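Local structure of Phenylalanine/tyrosine ammonia-lyase (1Y2M) at residues B[300-305]-B[334-339]. The protein catalyses the non-oxidative deamination of L-phenylalanine and L-tyrosine to trans-cinnamic acid and p-coumaric acid, releasing ammonium, and works as a homotetramer. Sequence-based numbering, arbitrary orientation.
Sequences TVEAMV and KLLEGS
Glu-302 sets CG anti to its own carbonyl carbon (chi1 -67°) and then runs out extended, which carries its carboxylate across to Ser-339, whose OG is swung anti to the backbone N (chi1 -175°) to meet it. Ser-339 OG donates to Glu-302 OE2 in a short hydrogen bond of 2.5 Å, arriving at the anti lone pair, the one turned away from the other carboxylate oxygen. Ser-339 OG in turn receives the backbone N-H groups of Phe-341 and Ala-342. The carboxylate is held at both oxygens, OE2 also by the backbone N of Ser-659 and OE1 by the hydroxyl of Thr-662, which should restrict its rotation in this buried setting. Both segments are helix ends of the largely helical PAL/histidase fold: helix 273-303 closes in a Schellman motif at Val-305, while helix 323-336 gives way to a type II beta turn from Leu-336 to Ser-339, with Gly-338 at positive phi, and this turn brings the serine back beside Glu-302. Next to the polar bond, the aliphatic part of Glu-302 slides past Leu-336 in the opposite direction, CG lying 3.7 Å from Leu-336 CD2. The other leucine methyl, CD1, meets Val-301 CG1 at 4.1 Å, the two side chains crossing at about a right angle. An alanine in place of Glu-302 would probably leave the hydroxyls of Ser-339 and Thr-662 and the backbone N-H of Ser-659 without their shared partner group, and take away the CG that packs against Leu-336 CD2. The side chain of Val-301 lies about 8 Å from that of Arg-366, a probable cinnamate-binding residue.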
ATOM      1  N   THR B 300      -9.481 -28.952  -9.795  1.00  7.46           N
ATOM      2  CA  THR B 300      -8.045 -28.955 -10.148  1.00  7.97           C
ATOM      3  C   THR B 300      -7.328 -30.203  -9.642  1.00  8.52           C
ATOM      4  O   THR B 300      -6.449 -30.746 -10.321  1.00 10.31           O
ATOM      5  CB  THR B 300      -7.354 -27.657  -9.704  1.00  8.64           C
ATOM      6  OG1 THR B 300      -8.060 -26.502 -10.222  1.00  9.16           O
ATOM      7  CG2 THR B 300      -5.909 -27.601 -10.195  1.00  8.29           C
ATOM      8  N   VAL B 301      -7.634 -30.656  -8.425  1.00  7.65           N
ATOM      9  CA  VAL B 301      -7.020 -31.893  -7.944  1.00  8.30           C
ATOM     10  C   VAL B 301      -7.395 -32.995  -8.947  1.00  8.87           C
ATOM     11  O   VAL B 301      -6.554 -33.820  -9.325  1.00 10.72           O
ATOM     12  CB  VAL B 301      -7.495 -32.258  -6.508  1.00 10.76           C
ATOM     13  CG1 VAL B 301      -7.040 -33.652  -6.113  1.00 11.52           C
ATOM     14  CG2 VAL B 301      -7.013 -31.222  -5.457  1.00 11.37           C
ATOM     15  N   GLU B 302      -8.649 -32.995  -9.401  1.00  9.74           N
ATOM     16  CA  GLU B 302      -9.079 -34.013 -10.372  1.00  9.51           C
ATOM     17  C   GLU B 302      -8.317 -33.896 -11.707  1.00 10.22           C
ATOM     18  O   GLU B 302      -7.735 -34.851 -12.192  1.00 11.16           O
ATOM     19  CB  GLU B 302     -10.595 -33.936 -10.594  1.00 10.82           C
ATOM     20  CG  GLU B 302     -11.387 -34.323  -9.367  1.00  9.00           C
ATOM     21  CD  GLU B 302     -12.881 -34.425  -9.693  1.00 11.50           C
ATOM     22  OE1 GLU B 302     -13.476 -33.353  -9.883  1.00 12.12           O
ATOM     23  OE2 GLU B 302     -13.455 -35.558  -9.801  1.00 10.88           O
ATOM     24  N   ALA B 303      -8.238 -32.689 -12.271  1.00  8.80           N
ATOM     25  CA  ALA B 303      -7.543 -32.499 -13.545  1.00  9.13           C
ATOM     26  C   ALA B 303      -6.057 -32.864 -13.425  1.00 10.16           C
ATOM     27  O   ALA B 303      -5.471 -33.342 -14.358  1.00 10.12           O
ATOM     28  CB  ALA B 303      -7.656 -31.076 -14.010  1.00 12.71           C
HETATM   29  N   MSE B 304      -5.473 -32.648 -12.247  1.00  8.70           N
HETATM   30  CA  MSE B 304      -4.036 -32.902 -12.017  1.00  9.29           C
HETATM   31  C   MSE B 304      -3.769 -34.325 -11.562  1.00  9.99           C
HETATM   32  O   MSE B 304      -2.647 -34.662 -11.285  1.00 11.25           O
HETATM   33  CB  MSE B 304      -3.522 -31.932 -10.970  1.00 11.15           C
HETATM   34  CG  MSE B 304      -3.555 -30.485 -11.404  1.00  8.80           C
HETATM   35 SE   MSE B 304      -1.955 -30.172 -12.564  1.00 22.63          SE
HETATM   36  CE  MSE B 304      -0.485 -30.228 -11.205  1.00 15.18           C
ATOM     37  N   VAL B 305      -4.808 -35.158 -11.529  1.00 10.00           N
ATOM     38  CA  VAL B 305      -4.752 -36.503 -10.933  1.00 10.48           C
ATOM     39  C   VAL B 305      -3.960 -36.444  -9.616  1.00 11.21           C
ATOM     40  O   VAL B 305      -3.060 -37.256  -9.332  1.00 12.26           O
ATOM     41  CB  VAL B 305      -4.269 -37.582 -11.928  1.00 10.94           C
ATOM     42  CG1 VAL B 305      -4.298 -38.950 -11.315  1.00 22.30           C
ATOM     43  CG2 VAL B 305      -5.253 -37.644 -13.071  1.00 14.82           C
ATOM     44  N   LYS B 334     -15.474 -33.621   0.696  1.00  9.71           N
ATOM     45  CA  LYS B 334     -16.826 -33.980   0.241  1.00  9.69           C
ATOM     46  C   LYS B 334     -16.894 -33.967  -1.278  1.00  9.37           C
ATOM     47  O   LYS B 334     -17.360 -34.920  -1.897  1.00  9.10           O
ATOM     48  CB  LYS B 334     -17.855 -33.033   0.845  1.00 11.89           C
ATOM     49  CG  LYS B 334     -19.253 -33.239   0.253  1.00 20.12           C
ATOM     50  CD  LYS B 334     -20.354 -33.322   1.295  1.00 36.36           C
ATOM     51  CE  LYS B 334     -20.539 -32.071   2.061  1.00 35.47           C
ATOM     52  NZ  LYS B 334     -21.777 -32.171   2.907  1.00 40.22           N
ATOM     53  N   LEU B 335     -16.376 -32.904  -1.876  1.00  8.70           N
ATOM     54  CA  LEU B 335     -16.401 -32.771  -3.331  1.00  8.57           C
ATOM     55  C   LEU B 335     -15.603 -33.856  -4.026  1.00 10.34           C
ATOM     56  O   LEU B 335     -15.989 -34.245  -5.122  1.00 13.32           O
ATOM     57  CB  LEU B 335     -15.880 -31.414  -3.757  1.00  9.65           C
ATOM     58  CG  LEU B 335     -16.710 -30.196  -3.320  1.00 12.29           C
ATOM     59  CD1 LEU B 335     -15.985 -28.969  -3.726  1.00 14.24           C
ATOM     60  CD2 LEU B 335     -18.129 -30.228  -3.937  1.00 11.05           C
ATOM     61  N   LEU B 336     -14.475 -34.301  -3.446  1.00  8.68           N
ATOM     62  CA  LEU B 336     -13.631 -35.317  -4.094  1.00  9.42           C
ATOM     63  C   LEU B 336     -14.088 -36.763  -3.911  1.00 10.45           C
ATOM     64  O   LEU B 336     -13.593 -37.660  -4.610  1.00 10.55           O
ATOM     65  CB  LEU B 336     -12.149 -35.186  -3.656  1.00  7.94           C
ATOM     66  CG  LEU B 336     -11.514 -33.862  -4.135  1.00  7.40           C
ATOM     67  CD1 LEU B 336     -10.141 -33.637  -3.500  1.00  9.00           C
ATOM     68  CD2 LEU B 336     -11.445 -33.856  -5.661  1.00 10.00           C
ATOM     69  N   GLU B 337     -15.011 -37.017  -2.992  1.00 10.63           N
ATOM     70  CA  GLU B 337     -15.513 -38.375  -2.806  1.00 12.55           C
ATOM     71  C   GLU B 337     -16.080 -38.883  -4.092  1.00 11.92           C
ATOM     72  O   GLU B 337     -16.843 -38.188  -4.753  1.00 11.71           O
ATOM     73  CB  GLU B 337     -16.583 -38.436  -1.742  1.00 14.62           C
ATOM     74  CG  GLU B 337     -15.990 -38.170  -0.416  1.00 23.81           C
ATOM     75  CD  GLU B 337     -16.469 -39.090   0.664  1.00 35.64           C
ATOM     76  OE1 GLU B 337     -17.221 -40.063   0.379  1.00 38.94           O
ATOM     77  OE2 GLU B 337     -16.047 -38.816   1.807  1.00 43.72           O
ATOM     78  N   GLY B 338     -15.678 -40.087  -4.444  1.00 11.86           N
ATOM     79  CA  GLY B 338     -16.217 -40.702  -5.644  1.00 12.24           C
ATOM     80  C   GLY B 338     -15.507 -40.329  -6.930  1.00 10.86           C
ATOM     81  O   GLY B 338     -15.830 -40.894  -7.995  1.00 13.08           O
ATOM     82  N   SER B 339     -14.570 -39.381  -6.871  1.00 11.11           N
ATOM     83  CA  SER B 339     -13.748 -39.054  -8.038  1.00  7.97           C
ATOM     84  C   SER B 339     -12.916 -40.260  -8.476  1.00  9.59           C
ATOM     85  O   SER B 339     -12.349 -40.953  -7.657  1.00 10.06           O
ATOM     86  CB  SER B 339     -12.796 -37.885  -7.759  1.00 11.29           C
ATOM     87  OG  SER B 339     -12.086 -37.527  -8.951  1.00 10.75           O
TER